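Local structure of methyl-coenzyme M reductase subunit gamma (Methanosarcina barkeri, 1E6Y) at residues C[5-10]-C[98-103]; C[27-32]-C[143-148]; C[41-46]-C[129-134]; C[102-107]-C[135-140]. The protein forms the gamma subunit of methyl-coenzyme M reductase, the nickel-tetrapyrrole enzyme that releases methane from methyl-coenzyme M with coenzyme B as reductant. One frame throughout, in Å; residues are numbered along the deposited sequence.

Contact 1 of 4, residues C[5-10]-C[98-103]; sequences QYYPGA and PYFRSY
Tyr7 of the loop 5-10 presents one ring face to Phe100 of the segment 98-103, and Phe100 answers with its edge. The CB of Tyr7 points toward the helix, and CG stands anti to the backbone N (chi1 -162°), which swings the ring out across the gap. Along the ring, CD1 comes to 4.2 Å from Phe100 CE2. Next, CE1 makes the closest approach, 3.8 Å from Phe100 CZ. The ring carbon CZ of Tyr7 follows at 4.0 Å from Phe100 CZ, so the phenyl corner sits over the rim and not over the middle. A centroid separation of 5.3 Å and an interplanar angle of 89° define a T-shaped stack. At the tip, Tyr7 OH hydrogen-bonds to an acidic side chain of another protein chain and only weakly to Arg17 NH2. The opposite face of the Tyr7 ring is backed by Pro8, whose CD lies 3.5 Å above the plane; the ring is thus held between Pro8 and Phe100. Between the two segments there is no hydrogen bond, and the touching atoms are ring carbons. Helix 12-22 adds Arg17 and Met21 beside Phe100. Tyr7 lies between Phe100 of helix 98-108 and Val228 of helix 226-244, with Lys337 of the beta subunit also against it.

Contact 2 of 4, residues C[27-32]-C[143-148]; sequences KLREIS and TDHALA
Arg29 has an extended backbone (phi -163°, psi 170°) and Thr143 is extended too, yet neither segment is a regular strand and no backbone-to-backbone bond joins them; the link is made by a side chain reaching a carbonyl. The arginine bends at chi3 and brings NH2 to 2.7 Å from Thr143 O. That hydrogen bond is weak because its N-H is poorly aimed, and the oxygen lies oblique to the guanidinium. His145 meets the same group differently: its CD2 lies over one guanidinium face, 3.6 Å from Arg29 NE. The planes are 87° apart, so the imidazole offers its edge and there is no stacking of faces. On the other guanidinium face lies Leu28 CB. A water takes a hydrogen bond from Arg29 NH2 at 2.9 Å and gives one to Asp144 OD1 at 2.9 Å; OD1 also accepts from Met203 N. With Asp144 OD2 as acceptor, Ala146 N closes an Asx turn at 3.1 Å, and Leu147 N, one residue further, extends it to an Asx motif at 2.9 Å. Met138 O, near the end of helix 127-139, accepts from both Arg29 NH1 and His145 NE2. Around this helix end, Thr143 packs on Phe87 of strand 82-89, His145 on Ile182 of strand 181-186, and Leu28 on Arg211 of helix 205-211.

Contact 3 of 4, residues C[41-46]-C[129-134]; sequences GHRAPG and DMEQCA
Arg43 places CG between its backbone N and carbonyl carbon (chi1 68°) and then runs extended from CG to NE, while Glu131, extended beyond CG, reaches out from the helix to meet it from the opposite direction. Their heads form a salt bridge through one hydrogen bond, Arg43 NH1 to Glu131 OE2 at 2.9 Å. The bond is fairly straight, 160° at the hydrogen. The carboxylate oxygen lies near the guanidinium plane, at its edge, but the nitrogen stands above the carboxylate, 58° out of that plane. Since the second pair, Arg43 NH2 and Glu131 OE1, remains 3.6 Å apart, this is a single-point contact. Beside it, Met130 bends at both chi2 and chi3, which turns its methyl toward the histidine. CE comes within 3.6 Å of His42 CD2 and 3.8 Å of His42 NE2, approaching the ring obliquely. His42 NE2 also hydrogen-bonds to Tyr84 O, which fixes the rotation of the imidazole and places a hydrogen on that nitrogen. The loop following helix 33-40 is thereby tied to helix 127-139, with His42 also packed on strand 82-89; its side chain is about 13 Å from the bound factor 430. Arg43 NH1 has a second salt bridge, to Glu127 OE1, and Glu131 meets Tyr49 OH at OE1 and Thr37 OG1 at OE2. One arginine nitrogen shared by two carboxylates would be expected to favour the charged form of both acids, and the hydroxyls that meet Glu131 should reinforce this.

Contact 4 of 4, residues C[102-107]-C[135-140]; sequences SYFAAI and KVQMET
Val136 touches Phe104 with its side chain while its backbone oxygen is gripped by the residue that ends the helix: Thr140 OG1 reaches Val136 O at 2.7 Å and Thr140 N reaches it at 3.0 Å. The two donors arrive from opposite faces of the carbonyl plane, the hydroxyl lying 38° out of it. Thr140 is the first residue to leave helical angles, so its side chain adds a second bond to the last turn. Across the gap Phe104 does the reaching. A chi1 of 163° turns its ring away from the backbone N and out from helix 98-108, and its far end is divided between two residues. Its CZ packs 3.6 Å from Val136 CG1, and its CE2 lies 3.6 Å from Gln137 CG. Both partners lie oblique to the ring. Gln137 CD stays 4.2 Å from Phe104 CE2, so the touching is by the aliphatic CG; the amide plane, turned 47° from the ring, speaks against stacking. The polar end of Gln137 is directed beyond the ring, its OE1 accepting from Arg101 NH1, a hydrogen bond that adds a polar link between the two helices. Lys135 NZ pairs with Glu139 OE2 at 2.9 Å, one turn on. Gln137 also rests on Ile85, Phe87 and Val123, and Ala105 on Val123. Two helices side by side on an antiparallel sheet, in the order strand-helix-strand-strand-helix-strand along the chain and 148-150, 82-89, 121-126, 113-116 (4-1-3-2) across the sheet, mark a ferredoxin-like fold, and this contact joins its two helices.

In the fold
Contact 4 is the most central, about 5 Å from the chain centre. The centres of contacts 1 and 2 are each about 12 Å, and that of contact 3 about 14 Å, from the centre of contact 4; those of contacts 1 and 3 lie about 26 Å apart, on opposite sides of the chain centre. Contacts 1 and 4 share helix 98-108, and contacts 3 and 4 share helix 127-139. Along the chain, contacts 3 and 4 are nested inside the loop closed by contact 2, while contacts 1 and 2 cross. The N-terminal segments thus pack against helices 98-108 and 127-139 and the turn after them. Arg101, on the helix of contact 1, also reaches Thr143 of contact 2.

Contact 1 of 4, residues C[5-10]-C[98-103]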
loop_
_atom_site.group_PDB
_atom_site.type_symbol
_atom_site.label_atom_id
_atom_site.label_comp_id
_atom_site.label_asym_id
_atom_site.label_seq_id
_atom_site.Cartn_x
_atom_site.Cartn_y
_atom_site.Cartn_z
ATOM N N GLN C 5 -6.216 49.837 -1.709
ATOM C CA GLN C 5 -6.467 50.055 -3.135
ATOM C C GLN C 5 -7.196 48.882 -3.797
ATOM O O GLN C 5 -7.714 49.017 -4.908
ATOM C CB GLN C 5 -5.154 50.333 -3.871
ATOM C CG GLN C 5 -4.104 49.236 -3.742
ATOM C CD GLN C 5 -2.762 49.639 -4.331
ATOM O OE1 GLN C 5 -2.611 50.738 -4.866
ATOM N NE2 GLN C 5 -1.789 48.741 -4.255
ATOM N N TYR C 6 -7.164 47.725 -3.134
ATOM C CA TYR C 6 -7.997 46.563 -3.466
ATOM C C TYR C 6 -7.595 45.774 -4.711
ATOM O O TYR C 6 -7.349 44.571 -4.633
ATOM C CB TYR C 6 -9.475 46.969 -3.570
ATOM C CG TYR C 6 -10.070 47.424 -2.259
ATOM C CD1 TYR C 6 -10.261 48.780 -1.992
ATOM C CD2 TYR C 6 -10.404 46.503 -1.266
ATOM C CE1 TYR C 6 -10.767 49.207 -0.765
ATOM C CE2 TYR C 6 -10.909 46.918 -0.036
ATOM C CZ TYR C 6 -11.089 48.270 0.209
ATOM O OH TYR C 6 -11.598 48.683 1.420
ATOM N N TYR C 7 -7.568 46.439 -5.862
ATOM C CA TYR C 7 -7.415 45.748 -7.137
ATOM C C TYR C 7 -6.866 46.703 -8.193
ATOM O O TYR C 7 -7.205 47.888 -8.202
ATOM C CB TYR C 7 -8.771 45.194 -7.589
ATOM C CG TYR C 7 -8.682 44.111 -8.638
ATOM C CD1 TYR C 7 -8.238 42.831 -8.307
ATOM C CD2 TYR C 7 -8.996 44.375 -9.970
ATOM C CE1 TYR C 7 -8.104 41.843 -9.278
ATOM C CE2 TYR C 7 -8.861 43.394 -10.949
ATOM C CZ TYR C 7 -8.415 42.130 -10.593
ATOM O OH TYR C 7 -8.284 41.154 -11.552
ATOM N N PRO C 8 -5.996 46.203 -9.087
ATOM C CA PRO C 8 -5.480 47.013 -10.196
ATOM C C PRO C 8 -6.503 47.218 -11.309
ATOM O O PRO C 8 -7.657 46.799 -11.190
ATOM C CB PRO C 8 -4.272 46.217 -10.680
ATOM C CG PRO C 8 -4.623 44.805 -10.350
ATOM C CD PRO C 8 -5.322 44.893 -9.020
ATOM N N GLY C 9 -6.081 47.895 -12.373
ATOM C CA GLY C 9 -6.926 48.037 -13.542
ATOM C C GLY C 9 -7.619 49.380 -13.630
ATOM O O GLY C 9 -7.957 49.988 -12.612
ATOM N N ALA C 10 -7.913 49.799 -14.856
ATOM C CA ALA C 10 -8.494 51.113 -15.093
ATOM C C ALA C 10 -9.709 51.064 -16.019
ATOM O O ALA C 10 -10.101 52.085 -16.590
ATOM C CB ALA C 10 -7.431 52.049 -15.660
ATOM N N PRO C 98 -17.788 34.943 -9.236
ATOM C CA PRO C 98 -17.664 34.168 -7.997
ATOM C C PRO C 98 -16.591 34.656 -7.018
ATOM O O PRO C 98 -16.883 34.867 -5.840
ATOM C CB PRO C 98 -17.396 32.755 -8.503
ATOM C CG PRO C 98 -18.161 32.701 -9.779
ATOM C CD PRO C 98 -17.936 34.059 -10.405
ATOM N N TYR C 99 -15.369 34.875 -7.501
ATOM C CA TYR C 99 -14.284 35.298 -6.618
ATOM C C TYR C 99 -14.570 36.651 -5.993
ATOM O O TYR C 99 -14.264 36.879 -4.824
ATOM C CB TYR C 99 -12.954 35.358 -7.370
ATOM C CG TYR C 99 -12.259 34.024 -7.473
ATOM C CD1 TYR C 99 -12.097 33.405 -8.708
ATOM C CD2 TYR C 99 -11.861 33.330 -6.329
ATOM C CE1 TYR C 99 -11.576 32.121 -8.810
ATOM C CE2 TYR C 99 -11.336 32.036 -6.416
ATOM C CZ TYR C 99 -11.205 31.438 -7.664
ATOM O OH TYR C 99 -10.762 30.141 -7.779
ATOM N N PHE C 100 -15.250 37.515 -6.738
ATOM C CA PHE C 100 -15.495 38.863 -6.253
ATOM C C PHE C 100 -16.696 38.980 -5.333
ATOM O O PHE C 100 -16.718 39.857 -4.468
ATOM C CB PHE C 100 -15.577 39.846 -7.419
ATOM C CG PHE C 100 -14.245 40.122 -8.041
ATOM C CD1 PHE C 100 -13.751 39.287 -9.040
ATOM C CD2 PHE C 100 -13.405 41.090 -7.497
ATOM C CE1 PHE C 100 -12.433 39.402 -9.479
ATOM C CE2 PHE C 100 -12.083 41.217 -7.930
ATOM C CZ PHE C 100 -11.596 40.369 -8.921
ATOM N N ARG C 101 -17.616 38.016 -5.406
ATOM C CA ARG C 101 -18.555 37.845 -4.308
ATOM C C ARG C 101 -17.835 37.395 -3.029
ATOM O O ARG C 101 -18.161 37.845 -1.942
ATOM C CB ARG C 101 -19.629 36.814 -4.639
ATOM C CG ARG C 101 -20.663 37.282 -5.669
ATOM C CD ARG C 101 -21.853 36.340 -5.550
ATOM N NE ARG C 101 -22.917 36.560 -6.520
ATOM C CZ ARG C 101 -23.971 37.344 -6.320
ATOM N NH1 ARG C 101 -24.134 37.992 -5.181
ATOM N NH2 ARG C 101 -24.858 37.409 -7.318
ATOM N N SER C 102 -16.877 36.486 -3.168
ATOM C CA SER C 102 -16.142 35.989 -2.011
ATOM C C SER C 102 -15.272 37.066 -1.363
ATOM O O SER C 102 -15.198 37.147 -0.134
ATOM C CB SER C 102 -15.290 34.786 -2.409
ATOM O OG SER C 102 -16.114 33.655 -2.622
ATOM N N TYR C 103 -14.665 37.921 -2.188
ATOM C CA TYR C 103 -13.891 39.061 -1.688
ATOM C C TYR C 103 -14.802 40.037 -0.961
ATOM O O TYR C 103 -14.463 40.533 0.109
ATOM C CB TYR C 103 -13.190 39.797 -2.836
ATOM C CG TYR C 103 -12.215 38.957 -3.625
ATOM C CD1 TYR C 103 -11.608 37.829 -3.064
ATOM C CD2 TYR C 103 -11.950 39.249 -4.960
ATOM C CE1 TYR C 103 -10.772 37.009 -3.822
ATOM C CE2 TYR C 103 -11.123 38.436 -5.726
ATOM C CZ TYR C 103 -10.539 37.317 -5.155
ATOM O OH TYR C 103 -9.761 36.497 -5.939
#

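Contact 2 of 4, residues C[27-32]-C[143-148]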
loop_
_atom_site.group_PDB
_atom_site.type_symbol
_atom_site.label_atom_id
_atom_site.label_comp_id
_atom_site.label_asym_id
_atom_site.label_seq_id
_atom_site.Cartn_x
_atom_site.Cartn_y
_atom_site.Cartn_z
ATOM N N LYS C 27 -27.620 50.239 -3.794
ATOM C CA LYS C 27 -28.863 49.532 -3.503
ATOM C C LYS C 27 -29.848 49.765 -4.648
ATOM O O LYS C 27 -30.098 50.908 -5.037
ATOM C CB LYS C 27 -29.456 50.042 -2.190
ATOM C CG LYS C 27 -30.623 49.226 -1.663
ATOM C CD LYS C 27 -31.096 49.783 -0.329
ATOM C CE LYS C 27 -32.167 48.913 0.302
ATOM N NZ LYS C 27 -33.335 48.752 -0.600
ATOM N N LEU C 28 -30.358 48.678 -5.219
ATOM C CA LEU C 28 -31.205 48.769 -6.402
ATOM C C LEU C 28 -32.630 48.298 -6.157
ATOM O O LEU C 28 -33.525 48.578 -6.954
ATOM C CB LEU C 28 -30.598 47.961 -7.554
ATOM C CG LEU C 28 -29.270 48.447 -8.139
ATOM C CD1 LEU C 28 -28.867 47.547 -9.291
ATOM C CD2 LEU C 28 -29.401 49.883 -8.617
ATOM N N ARG C 29 -32.842 47.573 -5.063
ATOM C CA ARG C 29 -34.138 46.960 -4.813
ATOM C C ARG C 29 -34.223 46.582 -3.342
ATOM O O ARG C 29 -33.251 46.673 -2.588
ATOM C CB ARG C 29 -34.332 45.724 -5.700
ATOM C CG ARG C 29 -33.356 44.607 -5.310
ATOM C CD ARG C 29 -33.323 43.533 -6.386
ATOM N NE ARG C 29 -32.491 43.859 -7.528
ATOM C CZ ARG C 29 -31.172 43.836 -7.616
ATOM N NH1 ARG C 29 -30.417 43.475 -6.579
ATOM N NH2 ARG C 29 -30.589 44.170 -8.762
ATOM N N GLU C 30 -35.430 46.206 -2.934
ATOM C CA GLU C 30 -35.730 45.874 -1.548
ATOM C C GLU C 30 -36.206 44.432 -1.436
ATOM O O GLU C 30 -36.929 43.942 -2.301
ATOM C CB GLU C 30 -36.824 46.800 -1.011
ATOM C CG GLU C 30 -36.519 48.280 -1.140
ATOM C CD GLU C 30 -36.556 48.993 0.195
ATOM O OE1 GLU C 30 -35.729 48.655 1.075
ATOM O OE2 GLU C 30 -37.420 49.881 0.369
ATOM N N ILE C 31 -35.803 43.763 -0.360
ATOM C CA ILE C 31 -36.403 42.489 0.011
ATOM C C ILE C 31 -36.714 42.488 1.509
ATOM O O ILE C 31 -35.902 42.941 2.319
ATOM C CB ILE C 31 -35.478 41.289 -0.359
ATOM C CG1 ILE C 31 -36.210 39.970 -0.101
ATOM C CG2 ILE C 31 -34.170 41.347 0.424
ATOM C CD1 ILE C 31 -35.508 38.751 -0.667
ATOM N N SER C 32 -37.939 42.106 1.858
ATOM C CA SER C 32 -38.353 42.070 3.258
ATOM C C SER C 32 -37.609 40.971 4.009
ATOM O O SER C 32 -37.105 40.024 3.400
ATOM C CB SER C 32 -39.862 41.840 3.362
ATOM O OG SER C 32 -40.203 40.497 3.059
ATOM N N THR C 143 -25.978 41.786 -7.498
ATOM C CA THR C 143 -26.852 40.782 -8.090
ATOM C C THR C 143 -27.859 41.390 -9.061
ATOM O O THR C 143 -28.573 42.338 -8.720
ATOM C CB THR C 143 -27.627 40.003 -7.008
ATOM O OG1 THR C 143 -26.703 39.410 -6.087
ATOM C CG2 THR C 143 -28.463 38.903 -7.643
ATOM N N ASP C 144 -27.839 40.901 -10.298
ATOM C CA ASP C 144 -29.004 41.007 -11.166
ATOM C C ASP C 144 -29.742 39.678 -11.124
ATOM O O ASP C 144 -29.148 38.629 -11.368
ATOM C CB ASP C 144 -28.595 41.309 -12.603
ATOM C CG ASP C 144 -29.790 41.366 -13.538
ATOM O OD1 ASP C 144 -30.551 42.351 -13.459
ATOM O OD2 ASP C 144 -30.025 40.385 -14.271
ATOM N N HIS C 145 -31.045 39.728 -10.874
ATOM C CA HIS C 145 -31.801 38.512 -10.615
ATOM C C HIS C 145 -32.309 37.791 -11.858
ATOM O O HIS C 145 -32.914 36.727 -11.751
ATOM C CB HIS C 145 -32.951 38.807 -9.655
ATOM C CG HIS C 145 -32.498 39.077 -8.256
ATOM N ND1 HIS C 145 -32.019 38.086 -7.426
ATOM C CD2 HIS C 145 -32.381 40.237 -7.565
ATOM C CE1 HIS C 145 -31.625 38.623 -6.285
ATOM N NE2 HIS C 145 -31.831 39.926 -6.344
ATOM N N ALA C 146 -32.009 38.334 -13.034
ATOM C CA ALA C 146 -32.199 37.601 -14.281
ATOM C C ALA C 146 -30.928 36.823 -14.610
ATOM O O ALA C 146 -30.976 35.623 -14.884
ATOM C CB ALA C 146 -32.534 38.557 -15.419
ATOM N N LEU C 147 -29.790 37.511 -14.532
ATOM C CA LEU C 147 -28.500 36.929 -14.885
ATOM C C LEU C 147 -27.916 36.067 -13.768
ATOM O O LEU C 147 -26.986 35.294 -13.999
ATOM C CB LEU C 147 -27.509 38.033 -15.261
ATOM C CG LEU C 147 -27.830 38.779 -16.559
ATOM C CD1 LEU C 147 -26.946 39.998 -16.681
ATOM C CD2 LEU C 147 -27.635 37.854 -17.748
ATOM N N ALA C 148 -28.468 36.200 -12.564
ATOM C CA ALA C 148 -28.044 35.382 -11.430
ATOM C C ALA C 148 -29.232 34.641 -10.825
ATOM O O ALA C 148 -30.385 34.914 -11.167
ATOM C CB ALA C 148 -27.374 36.254 -10.370
HETATM O O HOH W 1 -31.382 44.337 -11.535
#

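Contact 3 of 4, residues C[41-46]-C[129-134]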
loop_
_atom_site.group_PDB
_atom_site.type_symbol
_atom_site.label_atom_id
_atom_site.label_comp_id
_atom_site.label_asym_id
_atom_site.label_seq_id
_atom_site.Cartn_x
_atom_site.Cartn_y
_atom_site.Cartn_z
ATOM N N GLY C 41 -34.657 29.381 2.936
ATOM C CA GLY C 41 -35.230 28.065 3.166
ATOM C C GLY C 41 -34.716 27.286 4.365
ATOM O O GLY C 41 -34.921 26.077 4.441
ATOM N N HIS C 42 -34.116 27.974 5.334
ATOM C CA HIS C 42 -33.536 27.308 6.502
ATOM C C HIS C 42 -34.494 27.237 7.691
ATOM O O HIS C 42 -34.268 26.472 8.629
ATOM C CB HIS C 42 -32.250 28.016 6.934
ATOM C CG HIS C 42 -31.269 28.214 5.823
ATOM N ND1 HIS C 42 -30.817 27.177 5.036
ATOM C CD2 HIS C 42 -30.675 29.334 5.347
ATOM C CE1 HIS C 42 -29.990 27.651 4.121
ATOM N NE2 HIS C 42 -29.887 28.956 4.288
ATOM N N ARG C 43 -35.528 28.074 7.672
ATOM C CA ARG C 43 -36.514 28.100 8.734
ATOM C C ARG C 43 -37.745 28.887 8.269
ATOM O O ARG C 43 -37.624 29.587 7.263
ATOM C CB ARG C 43 -35.959 28.756 10.001
ATOM C CG ARG C 43 -35.695 30.252 9.872
ATOM C CD ARG C 43 -35.054 30.766 11.173
ATOM N NE ARG C 43 -35.323 32.211 11.298
ATOM C CZ ARG C 43 -34.737 33.117 10.526
ATOM N NH1 ARG C 43 -33.848 32.745 9.613
ATOM N NH2 ARG C 43 -35.002 34.416 10.637
ATOM N N ALA C 44 -38.885 28.713 8.931
ATOM C CA ALA C 44 -40.103 29.432 8.574
ATOM C C ALA C 44 -39.895 30.929 8.779
ATOM O O ALA C 44 -39.274 31.344 9.759
ATOM C CB ALA C 44 -41.263 28.940 9.422
ATOM N N PRO C 45 -40.376 31.758 7.835
ATOM C CA PRO C 45 -40.274 33.216 7.969
ATOM C C PRO C 45 -40.772 33.721 9.323
ATOM O O PRO C 45 -41.801 33.261 9.823
ATOM C CB PRO C 45 -41.130 33.734 6.816
ATOM C CG PRO C 45 -41.015 32.667 5.783
ATOM C CD PRO C 45 -41.016 31.376 6.563
ATOM N N GLY C 46 -39.949 34.539 9.974
ATOM C CA GLY C 46 -40.337 35.148 11.234
ATOM C C GLY C 46 -40.098 34.294 12.469
ATOM O O GLY C 46 -40.296 34.763 13.592
ATOM N N ASP C 129 -26.076 35.995 10.996
ATOM C CA ASP C 129 -24.985 36.730 10.343
ATOM C C ASP C 129 -25.067 36.563 8.830
ATOM O O ASP C 129 -24.847 37.510 8.078
ATOM C CB ASP C 129 -23.612 36.227 10.804
ATOM C CG ASP C 129 -23.440 36.243 12.312
ATOM O OD1 ASP C 129 -22.624 35.438 12.793
ATOM O OD2 ASP C 129 -24.073 37.067 13.011
ATOM N N MET C 130 -25.317 35.331 8.397
ATOM C CA MET C 130 -25.460 35.013 6.982
ATOM C C MET C 130 -26.586 35.830 6.340
ATOM O O MET C 130 -26.417 36.367 5.244
ATOM C CB MET C 130 -25.718 33.509 6.817
ATOM C CG MET C 130 -25.924 33.045 5.382
ATOM S SD MET C 130 -27.623 33.291 4.820
ATOM C CE MET C 130 -28.498 32.158 5.904
ATOM N N GLU C 131 -27.689 36.005 7.068
ATOM C CA GLU C 131 -28.840 36.750 6.553
ATOM C C GLU C 131 -28.529 38.226 6.315
ATOM O O GLU C 131 -29.055 38.832 5.376
ATOM C CB GLU C 131 -30.038 36.619 7.499
ATOM C CG GLU C 131 -30.703 35.253 7.461
ATOM C CD GLU C 131 -32.148 35.279 7.934
ATOM O OE1 GLU C 131 -32.492 36.131 8.780
ATOM O OE2 GLU C 131 -32.942 34.436 7.467
ATOM N N GLN C 132 -27.648 38.791 7.138
ATOM C CA GLN C 132 -27.195 40.167 6.942
ATOM C C GLN C 132 -26.443 40.301 5.624
ATOM O O GLN C 132 -26.657 41.248 4.865
ATOM C CB GLN C 132 -26.273 40.594 8.083
ATOM C CG GLN C 132 -26.985 41.027 9.348
ATOM C CD GLN C 132 -26.082 41.835 10.262
ATOM O OE1 GLN C 132 -24.860 41.867 10.084
ATOM N NE2 GLN C 132 -26.682 42.523 11.229
ATOM N N CYS C 133 -25.528 39.367 5.382
ATOM C CA CYS C 133 -24.749 39.339 4.150
ATOM C C CYS C 133 -25.649 39.060 2.949
ATOM O O CYS C 133 -25.543 39.724 1.910
ATOM C CB CYS C 133 -23.661 38.267 4.245
ATOM S SG CYS C 133 -22.647 38.131 2.769
ATOM N N ALA C 134 -26.559 38.103 3.124
ATOM C CA ALA C 134 -27.525 37.730 2.095
ATOM C C ALA C 134 -28.369 38.921 1.643
ATOM O O ALA C 134 -28.575 39.121 0.447
ATOM C CB ALA C 134 -28.427 36.620 2.613
#

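Contact 4 of 4, residues C[102-107]-C[135-140]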
loop_
_atom_site.group_PDB
_atom_site.type_symbol
_atom_site.label_atom_id
_atom_site.label_comp_id
_atom_site.label_asym_id
_atom_site.label_seq_id
_atom_site.Cartn_x
_atom_site.Cartn_y
_atom_site.Cartn_z
ATOM N N SER C 102 -16.877 36.486 -3.168
ATOM C CA SER C 102 -16.142 35.989 -2.011
ATOM C C SER C 102 -15.272 37.066 -1.363
ATOM O O SER C 102 -15.198 37.147 -0.134
ATOM C CB SER C 102 -15.290 34.786 -2.409
ATOM O OG SER C 102 -16.114 33.655 -2.622
ATOM N N TYR C 103 -14.665 37.921 -2.188
ATOM C CA TYR C 103 -13.891 39.061 -1.688
ATOM C C TYR C 103 -14.802 40.037 -0.961
ATOM O O TYR C 103 -14.463 40.533 0.109
ATOM C CB TYR C 103 -13.190 39.797 -2.836
ATOM C CG TYR C 103 -12.215 38.957 -3.625
ATOM C CD1 TYR C 103 -11.608 37.829 -3.064
ATOM C CD2 TYR C 103 -11.950 39.249 -4.960
ATOM C CE1 TYR C 103 -10.772 37.009 -3.822
ATOM C CE2 TYR C 103 -11.123 38.436 -5.726
ATOM C CZ TYR C 103 -10.539 37.317 -5.155
ATOM O OH TYR C 103 -9.761 36.497 -5.939
ATOM N N PHE C 104 -15.955 40.315 -1.563
ATOM C CA PHE C 104 -16.986 41.132 -0.936
ATOM C C PHE C 104 -17.310 40.637 0.480
ATOM O O PHE C 104 -17.321 41.420 1.430
ATOM C CB PHE C 104 -18.248 41.126 -1.811
ATOM C CG PHE C 104 -19.491 41.585 -1.100
ATOM C CD1 PHE C 104 -19.667 42.927 -0.771
ATOM C CD2 PHE C 104 -20.477 40.671 -0.744
ATOM C CE1 PHE C 104 -20.809 43.351 -0.094
ATOM C CE2 PHE C 104 -21.622 41.085 -0.068
ATOM C CZ PHE C 104 -21.787 42.427 0.258
ATOM N N ALA C 105 -17.524 39.331 0.615
ATOM C CA ALA C 105 -17.891 38.737 1.898
ATOM C C ALA C 105 -16.735 38.775 2.895
ATOM O O ALA C 105 -16.906 39.222 4.029
ATOM C CB ALA C 105 -18.365 37.300 1.697
ATOM N N ALA C 106 -15.544 38.397 2.437
ATOM C CA ALA C 106 -14.362 38.325 3.300
ATOM C C ALA C 106 -13.939 39.692 3.841
ATOM O O ALA C 106 -13.500 39.807 4.987
ATOM C CB ALA C 106 -13.204 37.688 2.543
ATOM N N ILE C 107 -14.068 40.722 3.010
ATOM C CA ILE C 107 -13.605 42.061 3.358
ATOM C C ILE C 107 -14.615 42.825 4.222
ATOM O O ILE C 107 -14.225 43.566 5.125
ATOM C CB ILE C 107 -13.281 42.878 2.076
ATOM C CG1 ILE C 107 -12.041 42.290 1.396
ATOM C CG2 ILE C 107 -13.047 44.352 2.412
ATOM C CD1 ILE C 107 -11.810 42.795 -0.015
ATOM N N LYS C 135 -28.806 39.737 2.602
ATOM C CA LYS C 135 -29.664 40.882 2.306
ATOM C C LYS C 135 -28.977 41.889 1.393
ATOM O O LYS C 135 -29.581 42.381 0.441
ATOM C CB LYS C 135 -30.099 41.569 3.602
ATOM C CG LYS C 135 -31.166 42.636 3.414
ATOM C CD LYS C 135 -31.889 42.906 4.716
ATOM C CE LYS C 135 -33.397 42.933 4.510
ATOM N NZ LYS C 135 -33.854 44.239 3.963
ATOM N N VAL C 136 -27.699 42.154 1.653
ATOM C CA VAL C 136 -26.930 43.077 0.826
ATOM C C VAL C 136 -26.735 42.511 -0.579
ATOM O O VAL C 136 -26.900 43.225 -1.568
ATOM C CB VAL C 136 -25.546 43.389 1.451
ATOM C CG1 VAL C 136 -24.776 44.363 0.568
ATOM C CG2 VAL C 136 -25.723 43.975 2.849
ATOM N N GLN C 137 -26.480 41.210 -0.668
ATOM C CA GLN C 137 -26.301 40.561 -1.962
ATOM C C GLN C 137 -27.594 40.540 -2.771
ATOM O O GLN C 137 -27.565 40.685 -3.990
ATOM C CB GLN C 137 -25.781 39.136 -1.780
ATOM C CG GLN C 137 -24.392 39.060 -1.176
ATOM C CD GLN C 137 -23.717 37.727 -1.436
ATOM O OE1 GLN C 137 -23.133 37.515 -2.500
ATOM N NE2 GLN C 137 -23.802 36.817 -0.469
ATOM N N MET C 138 -28.727 40.450 -2.079
ATOM C CA MET C 138 -30.031 40.402 -2.734
ATOM C C MET C 138 -30.483 41.778 -3.223
ATOM O O MET C 138 -31.137 41.884 -4.261
ATOM C CB MET C 138 -31.089 39.834 -1.780
ATOM C CG MET C 138 -30.917 38.360 -1.433
ATOM S SD MET C 138 -31.019 37.259 -2.861
ATOM C CE MET C 138 -32.801 37.151 -3.090
ATOM N N GLU C 139 -30.129 42.821 -2.474
ATOM C CA GLU C 139 -30.687 44.156 -2.692
ATOM C C GLU C 139 -29.824 45.062 -3.564
ATOM O O GLU C 139 -30.339 45.973 -4.213
ATOM C CB GLU C 139 -30.943 44.848 -1.350
ATOM C CG GLU C 139 -32.050 44.213 -0.518
ATOM C CD GLU C 139 -32.417 45.027 0.715
ATOM O OE1 GLU C 139 -31.557 45.773 1.228
ATOM O OE2 GLU C 139 -33.568 44.908 1.181
ATOM N N THR C 140 -28.517 44.825 -3.569
ATOM C CA THR C 140 -27.590 45.728 -4.238
ATOM C C THR C 140 -27.197 45.260 -5.635
ATOM O O THR C 140 -27.553 44.158 -6.062
ATOM C CB THR C 140 -26.307 45.946 -3.409
ATOM O OG1 THR C 140 -25.565 44.723 -3.336
ATOM C CG2 THR C 140 -26.656 46.423 -2.006
#